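Local coordinates for preproptth (Bombyx mori, PDB 5AOQ), which acts as the prothoracicotropic neurohormone, a cystine-knot dimer that binds the receptor tyrosine kinase Torso and so helps to time the onset of metamorphosis, at the interface of chains A and B and the interface of chains C and B. Coordinates in Å, arbitrary orientation; residue numbers count along the deposited sequence, not the author numbering. Chains: chain A/B, Preproptth; chain C, Torso.

Contact 1: the interface of chains A and B. Residues chain A 51-52, 100; chain B 10-12, 14.
A:Arg100 reaches out of one hormone protomer and lies across the N-terminal segment of the other, B:Ile10 to B:Pro14. With chi1 at 54°, CG is tucked over the backbone, flanked by N and C, and from CG to NE the chain runs out straight, which carries the guanidinium group over to chain B. CB and CG serve as the stem. CD comes up against the CG2 methyl of B:Ile10, though the modelled approach is doubtful, and NE lies near the backbone O of B:Pro11, 3.4 Å away. CZ lies between that carbonyl O and CB of B:Pro14, 3.8 Å from the latter. NH2 packs on the B:Pro14 ring as well and ends the run 3.0 Å from the carboxylate OD1 of B:Asp12. This is a salt bridge without hydrogen-bond geometry: no N-H of NH2 is aimed at OD1, and the guanidinium and carboxylate planes are turned 49° apart. An alanine here would probably leave the B:Asp12 carboxylate without its positive mate and take away the packing on B:Pro14.

Two neighbours of chain A widen the patch. A:Tyr52 presents its ring edge to B:Pro14, with CB of the proline in the ring plane and 3.7 Å from CE2, while its phenol OH lies beside CG of B:Pro11. A:Pro51, which follows a cis peptide bond, packs its ring against the CD1 methyl of B:Ile10. All seven residues lie in loops. On chain A, A:Pro51 and A:Tyr52 precede strand 55-66 and A:Arg100 follows strand 85-97, so the N-terminal segment of one protomer lies against strand-flanking loops of the other.

Contact 2: the interface of chains C and B. Residues chain C 28-29, 32, 36; chain B 84.
C:Gln28, C:Asp29 and C:Tyr32 share helix 27-35 of Torso, with helical backbone angles, and C:Tyr36 follows just past its end; opposite them B:Arg84 of the hormone sits in a loop, one residue before the position where strand 85-97 begins in the other hormone copy. The arginine lays its side chain along the helix and does most of the touching from the hormone side, with 79 Å² of its surface hidden by the receptor. Its chain kinks on the way out, most sharply about CG-CD (chi3 76°), a course that brings the guanidinium group past C:Tyr32 to C:Asp29.

There NH1 donates a hydrogen bond to the carboxylate OD1 of C:Asp29 at 3.2 Å, reinforced by opposite charge as a salt bridge. The bond is moderately straight, 156° at the hydrogen. The acceptor lies nearly in the guanidinium plane, and OD1 receives the N-H on its anti lone pair, on the side away from OD2. NH1 makes the bond to OD1, and the carboxylate, with its plane turned from that of the guanidinium group, meets it one-sided and not as a two-pronged pair.

C:Tyr32 supports the same group from one face. Its ring stands almost upright on the guanidinium plane, 86° between the two, so that an edge and not a ring face is presented: CD2 lies 3.5 Å from CZ of B:Arg84. NE of the arginine falls in the plane of that ring, at its edge. Farther back, the CB of C:Tyr32 lies 3.9 Å from the arginine CD. C:Gln28 works mainly from the second shell, its CG covering one face of the C:Tyr32 ring near the rim and probably steadying its tilt. Its amide NE2 is 3.7 Å from NH2 of B:Arg84.

Contact 1: the interface of chains A and B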
loop_
_atom_site.group_PDB
_atom_site.type_symbol
_atom_site.label_atom_id
_atom_site.label_comp_id
_atom_site.label_asym_id
_atom_site.label_seq_id
_atom_site.Cartn_x
_atom_site.Cartn_y
_atom_site.Cartn_z
ATOM N N PRO A 51 -38.157 -9.013 -12.374
ATOM C CA PRO A 51 -37.756 -9.381 -11.010
ATOM C C PRO A 51 -36.360 -8.885 -10.626
ATOM O O PRO A 51 -36.005 -8.932 -9.448
ATOM C CB PRO A 51 -37.788 -10.916 -11.034
ATOM C CG PRO A 51 -38.536 -11.288 -12.278
ATOM C CD PRO A 51 -38.257 -10.194 -13.244
ATOM N N TYR A 52 -35.583 -8.421 -11.602
ATOM C CA TYR A 52 -34.243 -7.913 -11.327
ATOM C C TYR A 52 -34.331 -6.493 -10.787
ATOM O O TYR A 52 -35.145 -5.704 -11.262
ATOM C CB TYR A 52 -33.380 -7.911 -12.588
ATOM C CG TYR A 52 -33.357 -9.209 -13.355
ATOM C CD1 TYR A 52 -34.318 -9.480 -14.319
ATOM C CD2 TYR A 52 -32.365 -10.154 -13.134
ATOM C CE1 TYR A 52 -34.301 -10.660 -15.030
ATOM C CE2 TYR A 52 -32.340 -11.338 -13.841
ATOM C CZ TYR A 52 -33.310 -11.584 -14.789
ATOM O OH TYR A 52 -33.296 -12.758 -15.500
ATOM N N ARG A 100 -30.600 -10.743 -10.007
ATOM C CA ARG A 100 -31.661 -11.081 -9.062
ATOM C C ARG A 100 -31.151 -11.889 -7.870
ATOM O O ARG A 100 -31.916 -12.220 -6.964
ATOM C CB ARG A 100 -32.757 -11.872 -9.778
ATOM C CG ARG A 100 -32.223 -13.092 -10.508
ATOM C CD ARG A 100 -33.316 -13.945 -11.110
ATOM N NE ARG A 100 -32.764 -14.879 -12.087
ATOM C CZ ARG A 100 -31.997 -15.921 -11.779
ATOM N NH1 ARG A 100 -31.685 -16.174 -10.515
ATOM N NH2 ARG A 100 -31.535 -16.712 -12.737
ATOM N N ILE B 10 -39.687 -16.104 -12.132
ATOM C CA ILE B 10 -38.284 -15.804 -12.413
ATOM C C ILE B 10 -37.785 -16.601 -13.620
ATOM O O ILE B 10 -38.020 -17.806 -13.701
ATOM C CB ILE B 10 -37.389 -16.127 -11.198
ATOM C CG1 ILE B 10 -37.927 -15.453 -9.931
ATOM C CG2 ILE B 10 -35.950 -15.703 -11.463
ATOM C CD1 ILE B 10 -38.017 -13.941 -10.011
ATOM N N PRO B 11 -37.095 -15.933 -14.563
ATOM C CA PRO B 11 -36.505 -16.648 -15.699
ATOM C C PRO B 11 -35.084 -17.134 -15.424
ATOM O O PRO B 11 -34.427 -16.640 -14.509
ATOM C CB PRO B 11 -36.514 -15.595 -16.805
ATOM C CG PRO B 11 -36.312 -14.317 -16.078
ATOM C CD PRO B 11 -36.987 -14.472 -14.733
ATOM N N ASP B 12 -34.622 -18.095 -16.220
ATOM C CA ASP B 12 -33.272 -18.632 -16.087
ATOM C C ASP B 12 -32.831 -19.258 -17.413
ATOM O O ASP B 12 -33.632 -19.915 -18.075
ATOM C CB ASP B 12 -33.215 -19.669 -14.962
ATOM C CG ASP B 12 -31.802 -20.139 -14.673
ATOM O OD1 ASP B 12 -31.104 -19.474 -13.879
ATOM O OD2 ASP B 12 -31.392 -21.175 -15.236
ATOM N N PRO B 14 -30.342 -15.977 -16.235
ATOM C CA PRO B 14 -30.740 -14.574 -16.087
ATOM C C PRO B 14 -30.160 -13.661 -17.167
ATOM O O PRO B 14 -29.252 -14.059 -17.896
ATOM C CB PRO B 14 -30.193 -14.205 -14.708
ATOM C CG PRO B 14 -29.004 -15.080 -14.535
ATOM C CD PRO B 14 -29.329 -16.371 -15.239
#

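Contact 2: the interface of chains C and B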
loop_
_atom_site.group_PDB
_atom_site.type_symbol
_atom_site.label_atom_id
_atom_site.label_comp_id
_atom_site.label_asym_id
_atom_site.label_seq_id
_atom_site.Cartn_x
_atom_site.Cartn_y
_atom_site.Cartn_z
ATOM N N GLN C 28 18.311 5.546 8.955
ATOM C CA GLN C 28 17.944 4.575 7.930
ATOM C C GLN C 28 17.175 5.264 6.815
ATOM O O GLN C 28 17.499 5.115 5.639
ATOM C CB GLN C 28 17.100 3.441 8.518
ATOM C CG GLN C 28 16.653 2.408 7.490
ATOM C CD GLN C 28 15.722 1.365 8.074
ATOM O OE1 GLN C 28 15.732 1.112 9.277
ATOM N NE2 GLN C 28 14.894 0.769 7.224
ATOM N N ASP C 29 16.146 6.012 7.197
ATOM C CA ASP C 29 15.331 6.750 6.243
ATOM C C ASP C 29 16.180 7.703 5.407
ATOM O O ASP C 29 16.153 7.649 4.174
ATOM C CB ASP C 29 14.231 7.523 6.975
ATOM C CG ASP C 29 13.268 6.609 7.711
ATOM O OD1 ASP C 29 12.809 5.618 7.108
ATOM O OD2 ASP C 29 12.970 6.883 8.893
ATOM N N TYR C 32 18.836 5.748 3.265
ATOM C CA TYR C 32 18.172 5.014 2.193
ATOM C C TYR C 32 17.730 5.979 1.104
ATOM O O TYR C 32 18.079 5.816 -0.064
ATOM C CB TYR C 32 16.957 4.242 2.716
ATOM C CG TYR C 32 17.271 2.949 3.437
ATOM C CD1 TYR C 32 18.570 2.618 3.793
ATOM C CD2 TYR C 32 16.259 2.055 3.759
ATOM C CE1 TYR C 32 18.850 1.435 4.450
ATOM C CE2 TYR C 32 16.532 0.871 4.414
ATOM C CZ TYR C 32 17.827 0.566 4.757
ATOM O OH TYR C 32 18.103 -0.612 5.413
ATOM N N TYR C 36 19.693 5.561 -2.820
ATOM C CA TYR C 36 19.084 5.235 -4.105
ATOM C C TYR C 36 19.004 6.455 -5.022
ATOM O O TYR C 36 18.911 6.317 -6.242
ATOM C CB TYR C 36 17.688 4.648 -3.900
ATOM C CG TYR C 36 17.693 3.281 -3.256
ATOM C CD1 TYR C 36 17.698 3.145 -1.877
ATOM C CD2 TYR C 36 17.698 2.129 -4.030
ATOM C CE1 TYR C 36 17.703 1.899 -1.283
ATOM C CE2 TYR C 36 17.704 0.879 -3.445
ATOM C CZ TYR C 36 17.708 0.770 -2.072
ATOM O OH TYR C 36 17.713 -0.473 -1.486
ATOM N N ARG B 84 12.515 4.806 -2.494
ATOM C CA ARG B 84 12.437 3.372 -2.232
ATOM C C ARG B 84 11.158 2.768 -2.813
ATOM O O ARG B 84 11.146 1.613 -3.242
ATOM C CB ARG B 84 12.500 3.112 -0.722
ATOM C CG ARG B 84 13.689 3.768 -0.022
ATOM C CD ARG B 84 13.337 4.248 1.380
ATOM N NE ARG B 84 13.259 3.156 2.347
ATOM C CZ ARG B 84 13.020 3.321 3.645
ATOM N NH1 ARG B 84 12.830 4.537 4.141
ATOM N NH2 ARG B 84 12.969 2.270 4.450
#

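About 56 Å separates the C-alpha centres of contact 1 and contact 2, so they sit far apart along the elongated hormone dimer. They share chain B but no residue: contact 1 uses its N-terminal segment against the other protomer, contact 2 a loop at the opposite end against Torso. The first helps to join two hormone copies; the second is one part of the hormone's grip on its receptor. The assembly holds two Torso chains with the hormone pair, an arrangement that may underlie receptor activation.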